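4-aminobutyrate transaminase (Acinetobacter baumannii, PDB 6WOP) catalyses transamination of 4-aminobutyrate with 2-oxoglutarate as a class-III aminotransferase that uses pyridoxal 5'-phosphate as its cofactor. Local coordinates at residues 88-93 and 304-309; 92-97 and 279-284; 119-124 and 293-298; 244-249 and 265-270. All coordinates share one frame; numbering follows the deposited sequence.

From the N terminus, helix 85-97 comes first and starts two of the long loops. Contact 1 closes the wider one, joining 88-93 to helix 303-318; contact 2, starting from the overlapping next turn, joins the same helix to strand 278-283. Helix 112-127 then opens contact 3, which ends at 293-298, beyond the strand that closes contact 2, so contacts 2 and 3 cross while contact 3 stays nested inside contact 1. Contact 4, between 244-249 and 265-270, is the short loop enclosed by all three. Strands 264-267 and 278-283, neighbours in the large mixed sheet, link contacts 2 and 4, and contacts 1, 2 and 3 also touch the second subunit.

Contact 1: 88-93 and 304-309; sequences VALAER and IAVAAA
Leu-90 carries this helix-helix contact almost alone, setting the forked end of its side chain against Ala-309 and Val-306 on the neighbouring helix. Both branches rest on the same methyl: CD2 of Leu-90 lies 3.9 Å from CB of Ala-309, and CD1 of Leu-90 is 4.0 Å from that CB. CD2 of Leu-90 also reaches CG2 of Val-306, at 4.2 Å. A first torsion of -169° turns CG of Leu-90 away from its own backbone N, extending the fork across the gap, where the backbones come closest at 7.1 Å between CA of Leu-90 and CA of Val-306. Val-306 and Ala-309, three residues apart, offer one face of their helix to the leucine, and the small alanine lets the fork settle close to the backbone. All three residues are buried, and Ile-277 and Phe-108 extend the apolar surroundings. The two elements belong to the large domain of a fold-type I aminotransferase: helix 85-97 leads into the edge strand 104-109, whereas helix 303-318 follows the last strand of that sheet, 278-283, after a short helix and a long loop. Toward the partly exposed side the packing gives way to polar links. NH1 of Arg-93 stays 5.1 Å from O of Ala-309, and the guanidinium instead reaches farther along that helix, forming a salt bridge with Asp-314 and a hydrogen bond to the carbonyl O of His-310. On another side of helix 85-97, Glu-92 forms a salt bridge with Arg-11 of the second subunit, whose side chain also packs on Val-88 and Ala-89.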
loop_
_atom_site.group_PDB
_atom_site.type_symbol
_atom_site.label_atom_id
_atom_site.label_comp_id
_atom_site.label_asym_id
_atom_site.label_seq_id
_atom_site.Cartn_x
_atom_site.Cartn_y
_atom_site.Cartn_z
ATOM N N VAL A 88 27.700 -24.244 -3.910
ATOM C CA VAL A 88 27.830 -24.630 -2.514
ATOM C C VAL A 88 29.166 -24.163 -2.004
ATOM O O VAL A 88 29.277 -23.706 -0.884
ATOM C CB VAL A 88 27.675 -26.164 -2.386
ATOM C CG1 VAL A 88 27.950 -26.665 -0.924
ATOM C CG2 VAL A 88 26.252 -26.612 -2.905
ATOM N N ALA A 89 30.233 -24.416 -2.792
ATOM C CA ALA A 89 31.570 -24.058 -2.322
ATOM C C ALA A 89 31.665 -22.546 -2.119
ATOM O O ALA A 89 32.314 -22.079 -1.177
ATOM C CB ALA A 89 32.650 -24.557 -3.322
ATOM N N LEU A 90 31.068 -21.753 -3.041
ATOM C CA LEU A 90 31.096 -20.293 -2.879
ATOM C C LEU A 90 30.360 -19.871 -1.609
ATOM O O LEU A 90 30.837 -19.014 -0.870
ATOM C CB LEU A 90 30.485 -19.576 -4.088
ATOM C CG LEU A 90 30.679 -18.047 -4.156
ATOM C CD1 LEU A 90 32.224 -17.668 -4.280
ATOM C CD2 LEU A 90 29.844 -17.476 -5.336
ATOM N N ALA A 91 29.212 -20.491 -1.323
ATOM C CA ALA A 91 28.521 -20.192 -0.062
ATOM C C ALA A 91 29.430 -20.487 1.131
ATOM O O ALA A 91 29.561 -19.655 2.040
ATOM C CB ALA A 91 27.219 -21.006 0.003
ATOM N N GLU A 92 30.154 -21.633 1.082
ATOM C CA GLU A 92 31.042 -21.987 2.195
ATOM C C GLU A 92 32.123 -20.935 2.382
ATOM O O GLU A 92 32.454 -20.541 3.512
ATOM C CB GLU A 92 31.681 -23.368 1.931
ATOM C CG GLU A 92 30.714 -24.514 2.010
ATOM C CD GLU A 92 31.312 -25.826 1.510
ATOM O OE1 GLU A 92 32.199 -25.797 0.611
ATOM O OE2 GLU A 92 30.876 -26.885 2.001
ATOM N N ARG A 93 32.699 -20.466 1.263
ATOM C CA ARG A 93 33.777 -19.491 1.343
ATOM C C ARG A 93 33.295 -18.136 1.881
ATOM O O ARG A 93 34.013 -17.463 2.625
ATOM C CB ARG A 93 34.406 -19.351 -0.050
ATOM C CG ARG A 93 35.170 -20.650 -0.439
ATOM C CD ARG A 93 35.964 -20.418 -1.758
ATOM N NE ARG A 93 37.230 -19.715 -1.555
ATOM C CZ ARG A 93 37.915 -19.116 -2.533
ATOM N NH1 ARG A 93 37.450 -19.132 -3.806
ATOM N NH2 ARG A 93 39.082 -18.565 -2.261
ATOM N N ILE A 304 28.780 -19.374 -14.561
ATOM C CA ILE A 304 29.827 -18.478 -15.088
ATOM C C ILE A 304 30.280 -17.502 -14.008
ATOM O O ILE A 304 31.474 -17.353 -13.729
ATOM C CB ILE A 304 29.265 -17.723 -16.314
ATOM C CG1 ILE A 304 28.888 -18.706 -17.417
ATOM C CG2 ILE A 304 30.172 -16.577 -16.859
ATOM C CD1 ILE A 304 30.063 -19.433 -17.931
ATOM N N ALA A 305 29.318 -16.803 -13.394
ATOM C CA ALA A 305 29.631 -15.790 -12.394
ATOM C C ALA A 305 30.127 -16.402 -11.108
ATOM O O ALA A 305 30.904 -15.764 -10.388
ATOM C CB ALA A 305 28.399 -14.911 -12.103
ATOM N N VAL A 306 29.671 -17.608 -10.776
ATOM C CA VAL A 306 30.169 -18.293 -9.593
ATOM C C VAL A 306 31.654 -18.640 -9.797
ATOM O O VAL A 306 32.494 -18.464 -8.909
ATOM C CB VAL A 306 29.319 -19.540 -9.339
ATOM C CG1 VAL A 306 30.058 -20.505 -8.396
ATOM C CG2 VAL A 306 27.917 -19.127 -8.731
ATOM N N ALA A 307 32.007 -19.067 -10.998
ATOM C CA ALA A 307 33.424 -19.360 -11.239
ATOM C C ALA A 307 34.250 -18.103 -11.102
ATOM O O ALA A 307 35.384 -18.135 -10.578
ATOM C CB ALA A 307 33.619 -19.980 -12.640
ATOM N N ALA A 308 33.718 -17.004 -11.608
ATOM C CA ALA A 308 34.421 -15.726 -11.572
ATOM C C ALA A 308 34.593 -15.277 -10.134
ATOM O O ALA A 308 35.678 -14.832 -9.752
ATOM C CB ALA A 308 33.660 -14.647 -12.370
ATOM N N ALA A 309 33.557 -15.447 -9.320
ATOM C CA ALA A 309 33.599 -14.980 -7.927
ATOM C C ALA A 309 34.603 -15.794 -7.125
ATOM O O ALA A 309 35.234 -15.272 -6.195
ATOM C CB ALA A 309 32.174 -15.055 -7.298
#

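Contact 2: 92-97 and 279-284; sequences ERINER and GVVGRA
Val-281 points from its strand into the helix and is met by two consecutive residues, Ile-94 and Asn-95. The branch methyl CG2 of Ile-94 sits 3.9 Å from CB of Val-281 and touches both valine methyls, the two side chains meeting at a slant. Asn-95 runs alongside in the opposite sense, its OD1 3.6 Å from CG2 of Val-281, a van der Waals contact. With chi1 at 57°, Val-281 holds CG1 between its backbone N and carbonyl carbon, leaving CG2 extended toward the asparagine. The other end of that amide is fixed across the interface with the second subunit, where ND2 of Asn-95 is hydrogen-bonded to O of Ala-15 of that subunit. Farther out, the last turn of the helix is braced by Arg-97, whose NH1 donates a hydrogen bond to O of Arg-93 (3.0 Å, N-H...O 158°), the acceptor lying in the guanidinium plane; its NE pairs with Glu-317. Val-281 itself is held by backbone bonding to Ile-265, and Met-267 packs against both it and Ile-94. A helix laid on a seven-stranded sheet, here over its one strand of opposite direction, 278-283, is characteristic of the large domain of fold-type I pyridoxal-phosphate enzymes.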
loop_
_atom_site.group_PDB
_atom_site.type_symbol
_atom_site.label_atom_id
_atom_site.label_comp_id
_atom_site.label_asym_id
_atom_site.label_seq_id
_atom_site.Cartn_x
_atom_site.Cartn_y
_atom_site.Cartn_z
ATOM N N GLU A 92 30.154 -21.633 1.082
ATOM C CA GLU A 92 31.042 -21.987 2.195
ATOM C C GLU A 92 32.123 -20.935 2.382
ATOM O O GLU A 92 32.454 -20.541 3.512
ATOM C CB GLU A 92 31.681 -23.368 1.931
ATOM C CG GLU A 92 30.714 -24.514 2.010
ATOM C CD GLU A 92 31.312 -25.826 1.510
ATOM O OE1 GLU A 92 32.199 -25.797 0.611
ATOM O OE2 GLU A 92 30.876 -26.885 2.001
ATOM N N ARG A 93 32.699 -20.466 1.263
ATOM C CA ARG A 93 33.777 -19.491 1.343
ATOM C C ARG A 93 33.295 -18.136 1.881
ATOM O O ARG A 93 34.013 -17.463 2.625
ATOM C CB ARG A 93 34.406 -19.351 -0.050
ATOM C CG ARG A 93 35.170 -20.650 -0.439
ATOM C CD ARG A 93 35.964 -20.418 -1.758
ATOM N NE ARG A 93 37.230 -19.715 -1.555
ATOM C CZ ARG A 93 37.915 -19.116 -2.533
ATOM N NH1 ARG A 93 37.450 -19.132 -3.806
ATOM N NH2 ARG A 93 39.082 -18.565 -2.261
ATOM N N ILE A 94 32.112 -17.699 1.485
ATOM C CA ILE A 94 31.568 -16.450 2.028
ATOM C C ILE A 94 31.168 -16.629 3.472
ATOM O O ILE A 94 31.391 -15.735 4.301
ATOM C CB ILE A 94 30.363 -16.000 1.153
ATOM C CG1 ILE A 94 30.811 -15.645 -0.283
ATOM C CG2 ILE A 94 29.598 -14.804 1.771
ATOM C CD1 ILE A 94 31.497 -14.319 -0.356
ATOM N N ASN A 95 30.502 -17.760 3.807
ATOM C CA ASN A 95 30.135 -18.008 5.212
ATOM C C ASN A 95 31.361 -17.928 6.100
ATOM O O ASN A 95 31.315 -17.414 7.228
ATOM C CB ASN A 95 29.519 -19.395 5.416
ATOM C CG ASN A 95 28.157 -19.544 4.799
ATOM O OD1 ASN A 95 27.455 -18.554 4.606
ATOM N ND2 ASN A 95 27.788 -20.773 4.463
ATOM N N GLU A 96 32.481 -18.450 5.617
ATOM C CA GLU A 96 33.670 -18.446 6.450
ATOM C C GLU A 96 34.170 -17.021 6.699
ATOM O O GLU A 96 34.668 -16.713 7.780
ATOM C CB GLU A 96 34.761 -19.285 5.746
ATOM C CG GLU A 96 36.104 -19.286 6.480
ATOM C CD GLU A 96 37.253 -19.630 5.518
ATOM O OE1 GLU A 96 38.320 -18.951 5.549
ATOM O OE2 GLU A 96 37.055 -20.567 4.701
ATOM N N ARG A 97 34.041 -16.147 5.710
ATOM C CA ARG A 97 34.640 -14.823 5.745
ATOM C C ARG A 97 33.730 -13.712 6.262
ATOM O O ARG A 97 34.235 -12.646 6.664
ATOM C CB ARG A 97 35.083 -14.481 4.339
ATOM C CG ARG A 97 36.270 -15.334 3.883
ATOM C CD ARG A 97 36.499 -15.239 2.343
ATOM N NE ARG A 97 37.775 -15.878 1.943
ATOM C CZ ARG A 97 37.954 -17.206 1.945
ATOM N NH1 ARG A 97 36.928 -18.010 2.274
ATOM N NH2 ARG A 97 39.148 -17.755 1.624
ATOM N N GLY A 279 24.538 -11.801 -3.738
ATOM C CA GLY A 279 24.239 -12.787 -2.711
ATOM C C GLY A 279 23.806 -12.138 -1.411
ATOM O O GLY A 279 23.939 -10.935 -1.227
ATOM N N VAL A 280 23.342 -12.982 -0.498
ATOM C CA VAL A 280 22.936 -12.588 0.844
ATOM C C VAL A 280 23.595 -13.593 1.739
ATOM O O VAL A 280 23.468 -14.798 1.486
ATOM C CB VAL A 280 21.414 -12.644 1.074
ATOM C CG1 VAL A 280 21.094 -12.288 2.511
ATOM C CG2 VAL A 280 20.698 -11.664 0.148
ATOM N N VAL A 281 24.304 -13.110 2.770
ATOM C CA VAL A 281 24.854 -14.008 3.786
ATOM C C VAL A 281 24.282 -13.556 5.125
ATOM O O VAL A 281 24.043 -12.359 5.311
ATOM C CB VAL A 281 26.397 -14.010 3.772
ATOM C CG1 VAL A 281 27.002 -12.563 3.971
ATOM C CG2 VAL A 281 26.967 -15.042 4.790
ATOM N N GLY A 282 24.043 -14.495 6.044
ATOM C CA GLY A 282 23.593 -14.035 7.346
ATOM C C GLY A 282 23.445 -15.144 8.359
ATOM O O GLY A 282 23.783 -16.293 8.098
ATOM N N ARG A 283 22.865 -14.786 9.514
ATOM C CA ARG A 283 22.719 -15.778 10.573
ATOM C C ARG A 283 21.911 -16.948 10.045
ATOM O O ARG A 283 20.896 -16.757 9.384
ATOM C CB ARG A 283 22.043 -15.149 11.813
ATOM C CG ARG A 283 22.816 -13.978 12.431
ATOM C CD ARG A 283 21.887 -13.195 13.434
ATOM N NE ARG A 283 21.169 -14.141 14.234
ATOM C CZ ARG A 283 19.964 -13.926 14.742
ATOM N NH1 ARG A 283 19.343 -12.749 14.540
ATOM N NH2 ARG A 283 19.391 -14.889 15.462
ATOM N N ALA A 284 22.382 -18.170 10.291
ATOM C CA ALA A 284 21.706 -19.348 9.709
ATOM C C ALA A 284 20.201 -19.373 10.001
ATOM O O ALA A 284 19.392 -19.734 9.135
ATOM C CB ALA A 284 22.334 -20.633 10.255
#

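Contact 3: 119-124 and 293-298; sequences AVKIAR and GGLGGT
The glycine-rich loop ahead of helix 303-318 meets helix 112-127 at the interface with the second subunit, with Lys-121 and Ile-122 of the helix facing Gly-294 and Leu-295. Leu-295 fits loosely between the two helix side chains: CD1 of Leu-295 is 4.3 Å from CG1 of Ile-122, while its other branch, CD2 of Leu-295, approaches CE of Lys-121 at the same 4.3 Å. Pro-290 packs on both Ile-122 and Leu-295 and completes this apolar patch. The lysine runs out from the helix with a bend at chi3 (40°), which carries CE of Lys-121 to 4.1 Å from O of Gly-294. No direct hydrogen bond joins the two segments, and water does so instead. One water accepts from NZ of Lys-121 at 2.9 Å and also from N of Gly-296 at 3.0 Å. A second water joins the same amine to the carbonyl O of Gly-294, though its unusually short distances make its exact position doubtful. The amine also donates to the carbonyl O of Arg-142 of the second subunit, and Phe-144 of that subunit packs on the lysine chain. Backbone bonds from Gly-293 and Leu-295 cross to the same neighbour. Farther along the loop the N of Thr-298 is hydrogen-bonded to a tartrate, probably from the crystallisation liquor, and OG1 of Thr-298 makes a weak hydrogen bond with NZ of Lys-269 of the second subunit. This is consistent with the shared active site of class-III aminotransferases, in which the corresponding loop reaches across the dimer toward the cofactor phosphate of the partner.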
loop_
_atom_site.group_PDB
_atom_site.type_symbol
_atom_site.label_atom_id
_atom_site.label_comp_id
_atom_site.label_asym_id
_atom_site.label_seq_id
_atom_site.Cartn_x
_atom_site.Cartn_y
_atom_site.Cartn_z
ATOM N N ALA A 119 17.069 -9.936 0.989
ATOM C CA ALA A 119 17.327 -9.740 2.424
ATOM C C ALA A 119 16.081 -9.216 3.130
ATOM O O ALA A 119 15.784 -9.595 4.283
ATOM C CB ALA A 119 18.507 -8.782 2.590
ATOM N N VAL A 120 15.305 -8.373 2.428
ATOM C CA VAL A 120 14.048 -7.871 3.000
ATOM C C VAL A 120 13.011 -8.998 3.109
ATOM O O VAL A 120 12.282 -9.097 4.123
ATOM C CB VAL A 120 13.525 -6.692 2.141
ATOM C CG1 VAL A 120 12.010 -6.384 2.462
ATOM C CG2 VAL A 120 14.418 -5.427 2.377
ATOM N N LYS A 121 12.865 -9.814 2.048
ATOM C CA LYS A 121 11.994 -10.982 2.113
ATOM C C LYS A 121 12.338 -11.880 3.299
ATOM O O LYS A 121 11.450 -12.360 4.028
ATOM C CB LYS A 121 12.090 -11.774 0.809
ATOM C CG LYS A 121 11.526 -10.967 -0.353
ATOM C CD LYS A 121 11.706 -11.555 -1.776
ATOM C CE LYS A 121 11.519 -13.049 -1.936
ATOM N NZ LYS A 121 11.914 -13.363 -3.384
ATOM N N ILE A 122 13.623 -12.176 3.467
ATOM C CA ILE A 122 14.076 -13.040 4.565
ATOM C C ILE A 122 13.758 -12.399 5.921
ATOM O O ILE A 122 13.248 -13.050 6.851
ATOM C CB ILE A 122 15.587 -13.273 4.370
ATOM C CG1 ILE A 122 15.839 -14.212 3.167
ATOM C CG2 ILE A 122 16.306 -13.812 5.690
ATOM C CD1 ILE A 122 17.361 -14.123 2.773
ATOM N N ALA A 123 14.051 -11.120 6.057
ATOM C CA ALA A 123 13.776 -10.427 7.323
ATOM C C ALA A 123 12.285 -10.377 7.622
ATOM O O ALA A 123 11.875 -10.549 8.775
ATOM C CB ALA A 123 14.325 -9.009 7.264
ATOM N N ARG A 124 11.468 -10.090 6.612
ATOM C CA ARG A 124 10.025 -10.092 6.821
ATOM C C ARG A 124 9.580 -11.468 7.270
ATOM O O ARG A 124 8.798 -11.596 8.202
ATOM C CB ARG A 124 9.285 -9.729 5.556
ATOM C CG ARG A 124 9.214 -8.222 5.244
ATOM C CD ARG A 124 7.997 -8.002 4.368
ATOM N NE ARG A 124 7.703 -6.609 3.981
ATOM C CZ ARG A 124 6.641 -6.318 3.215
ATOM N NH1 ARG A 124 5.841 -7.303 2.813
ATOM N NH2 ARG A 124 6.383 -5.068 2.847
ATOM N N GLY A 293 11.062 -23.277 -1.778
ATOM C CA GLY A 293 10.285 -22.701 -2.848
ATOM C C GLY A 293 10.171 -21.205 -2.725
ATOM O O GLY A 293 9.853 -20.533 -3.709
ATOM N N GLY A 294 10.432 -20.677 -1.527
ATOM C CA GLY A 294 10.259 -19.266 -1.230
ATOM C C GLY A 294 11.341 -18.365 -1.747
ATOM O O GLY A 294 11.130 -17.149 -1.807
ATOM N N LEU A 295 12.503 -18.916 -2.106
ATOM C CA LEU A 295 13.615 -18.142 -2.601
ATOM C C LEU A 295 14.103 -18.796 -3.893
ATOM O O LEU A 295 14.046 -20.014 -4.033
ATOM C CB LEU A 295 14.789 -18.128 -1.609
ATOM C CG LEU A 295 14.592 -17.494 -0.236
ATOM C CD1 LEU A 295 15.871 -17.665 0.652
ATOM C CD2 LEU A 295 14.226 -16.020 -0.435
ATOM N N GLY A 296 14.590 -18.000 -4.812
ATOM C CA GLY A 296 15.180 -18.696 -5.958
ATOM C C GLY A 296 15.321 -17.731 -7.114
ATOM O O GLY A 296 15.379 -16.528 -6.917
ATOM N N GLY A 297 15.277 -18.286 -8.329
ATOM C CA GLY A 297 15.481 -17.396 -9.463
ATOM C C GLY A 297 16.240 -18.057 -10.605
ATOM O O GLY A 297 17.186 -18.804 -10.365
ATOM N N THR A 298 15.816 -17.776 -11.831
ATOM C CA THR A 298 16.313 -18.469 -13.027
ATOM C C THR A 298 17.814 -18.279 -13.196
ATOM O O THR A 298 18.580 -19.243 -13.341
ATOM C CB THR A 298 15.573 -17.928 -14.266
ATOM O OG1 THR A 298 14.190 -18.243 -14.177
ATOM C CG2 THR A 298 16.122 -18.610 -15.555
HETATM O O HOH W 1 14.110 -15.162 -4.119
HETATM O O HOH W 2 10.880 -15.665 -3.788
#

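Contact 4: 244-249 and 265-270; sequences SGFART and ITMAKS
The hydroxyl OG of Ser-270 is gripped by two backbone groups, the carbonyl O of Ala-52 and the N-H of Asn-55, while CB of Ser-270 packs 4.1 Å from CB of Phe-246. Those bonds hold the serine turned toward residues 52-55 and leave its carbon side for the phenylalanine. The ring of Phe-246 reaches the end of strand 264-267 and meets Met-267 with its rim. CE2 of Phe-246 lies 3.9 Å from CB of Met-267, which sits near the ring plane; SD of Met-267 is 4.1 Å from CZ of Phe-246 and 5.2 Å from the ring centroid, 80° off the ring normal, an edge-on Met-aromatic contact. A chi2 of 164° keeps the methionine chain extended, so that SD follows CB and CG along the rim; the bend at chi3 affects only the terminal CE. Ile-94, from helix 85-97, packs on both the ring and the methionine. The phenylalanine is presented by a type I' turn from Gly-245 to Arg-248, taking the first central position with phi and psi both positive. Asn-55 secures this turn as well, its ND2 bonded to the carbonyl O of Phe-246 and its OD1 to NH1 of Arg-248, so one residue positions both sides of the contact. The chain leaves the strand through Ala-268, whose side chain is about 5 Å from a tartrate probably taken up from the crystallisation liquor, and turns at Lys-269. With the 244-249 turn packed behind it, this strand end and the turn after it probably border the cofactor pocket, as in fold-type I aminotransferases.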
loop_
_atom_site.group_PDB
_atom_site.type_symbol
_atom_site.label_atom_id
_atom_site.label_comp_id
_atom_site.label_asym_id
_atom_site.label_seq_id
_atom_site.Cartn_x
_atom_site.Cartn_y
_atom_site.Cartn_z
ATOM N N SER A 244 30.243 -1.458 -1.209
ATOM C CA SER A 244 31.365 -1.401 -0.252
ATOM C C SER A 244 32.175 -2.691 -0.150
ATOM O O SER A 244 33.210 -2.690 0.522
ATOM C CB SER A 244 30.828 -1.084 1.145
ATOM O OG SER A 244 29.820 -2.014 1.485
ATOM N N GLY A 245 31.640 -3.814 -0.660
ATOM C CA GLY A 245 32.184 -5.142 -0.407
ATOM C C GLY A 245 33.373 -5.481 -1.287
ATOM O O GLY A 245 33.791 -4.703 -2.153
ATOM N N PHE A 246 33.948 -6.659 -1.009
ATOM C CA PHE A 246 35.059 -7.229 -1.785
ATOM C C PHE A 246 36.225 -6.253 -1.932
ATOM O O PHE A 246 36.690 -5.940 -3.041
ATOM C CB PHE A 246 34.513 -7.760 -3.115
ATOM C CG PHE A 246 33.633 -8.877 -2.838
ATOM C CD1 PHE A 246 34.195 -10.092 -2.580
ATOM C CD2 PHE A 246 32.306 -8.658 -2.551
ATOM C CE1 PHE A 246 33.460 -11.149 -2.157
ATOM C CE2 PHE A 246 31.529 -9.706 -2.098
ATOM C CZ PHE A 246 32.116 -10.965 -1.934
ATOM N N ALA A 247 36.726 -5.850 -0.753
ATOM C CA ALA A 247 38.044 -5.252 -0.479
ATOM C C ALA A 247 38.078 -3.748 -0.739
ATOM O O ALA A 247 39.116 -3.116 -0.468
ATOM C CB ALA A 247 39.163 -5.927 -1.272
ATOM N N ARG A 248 36.981 -3.140 -1.180
ATOM C CA ARG A 248 36.988 -1.701 -1.495
ATOM C C ARG A 248 37.487 -0.845 -0.336
ATOM O O ARG A 248 38.214 0.132 -0.536
ATOM C CB ARG A 248 35.574 -1.255 -1.888
ATOM C CG ARG A 248 35.487 0.085 -2.583
ATOM C CD ARG A 248 35.971 -0.052 -4.050
ATOM N NE ARG A 248 36.869 1.025 -4.367
ATOM C CZ ARG A 248 37.627 1.032 -5.455
ATOM N NH1 ARG A 248 37.572 -0.002 -6.326
ATOM N NH2 ARG A 248 38.475 2.041 -5.651
ATOM N N THR A 249 37.115 -1.194 0.888
ATOM C CA THR A 249 37.377 -0.328 2.036
ATOM C C THR A 249 38.614 -0.766 2.783
ATOM O O THR A 249 38.875 -0.253 3.866
ATOM C CB THR A 249 36.195 -0.317 3.004
ATOM O OG1 THR A 249 36.053 -1.626 3.597
ATOM C CG2 THR A 249 34.936 0.108 2.260
ATOM N N ILE A 265 23.865 -9.556 5.394
ATOM C CA ILE A 265 24.732 -8.699 4.584
ATOM C C ILE A 265 24.437 -8.957 3.117
ATOM O O ILE A 265 24.385 -10.121 2.694
ATOM C CB ILE A 265 26.219 -8.943 4.889
ATOM C CG1 ILE A 265 26.518 -8.635 6.348
ATOM C CG2 ILE A 265 27.078 -8.090 3.976
ATOM C CD1 ILE A 265 27.940 -9.034 6.790
ATOM N N THR A 266 24.304 -7.887 2.317
ATOM C CA THR A 266 24.085 -8.119 0.900
ATOM C C THR A 266 25.376 -7.860 0.131
ATOM O O THR A 266 26.196 -7.027 0.538
ATOM C CB THR A 266 22.975 -7.210 0.353
ATOM O OG1 THR A 266 23.292 -5.837 0.601
ATOM C CG2 THR A 266 21.644 -7.531 1.029
ATOM N N MET A 267 25.517 -8.530 -1.016
ATOM C CA MET A 267 26.732 -8.461 -1.838
ATOM C C MET A 267 26.346 -8.458 -3.295
ATOM O O MET A 267 25.403 -9.141 -3.696
ATOM C CB MET A 267 27.639 -9.707 -1.635
ATOM C CG MET A 267 27.979 -9.984 -0.189
ATOM S SD MET A 267 28.605 -11.663 -0.001
ATOM C CE MET A 267 27.091 -12.668 -0.013
ATOM N N ALA A 268 27.145 -7.768 -4.109
ATOM C CA ALA A 268 27.044 -7.923 -5.560
ATOM C C ALA A 268 28.262 -7.259 -6.189
ATOM O O ALA A 268 29.334 -7.266 -5.571
ATOM C CB ALA A 268 25.750 -7.310 -6.101
ATOM N N LYS A 269 28.089 -6.654 -7.376
ATOM C CA LYS A 269 29.119 -5.871 -8.049
ATOM C C LYS A 269 30.455 -6.617 -8.044
ATOM O O LYS A 269 30.620 -7.575 -8.801
ATOM C CB LYS A 269 29.214 -4.476 -7.415
ATOM C CG LYS A 269 27.977 -3.565 -7.815
ATOM C CD LYS A 269 28.165 -2.166 -7.290
ATOM C CE LYS A 269 26.984 -1.247 -7.659
ATOM N NZ LYS A 269 27.353 -0.371 -8.729
ATOM N N SER A 270 31.413 -6.205 -7.201
ATOM C CA SER A 270 32.727 -6.800 -7.410
ATOM C C SER A 270 32.808 -8.251 -6.935
ATOM O O SER A 270 33.781 -8.933 -7.286
ATOM C CB SER A 270 33.796 -5.943 -6.735
ATOM O OG SER A 270 34.238 -4.915 -7.614
#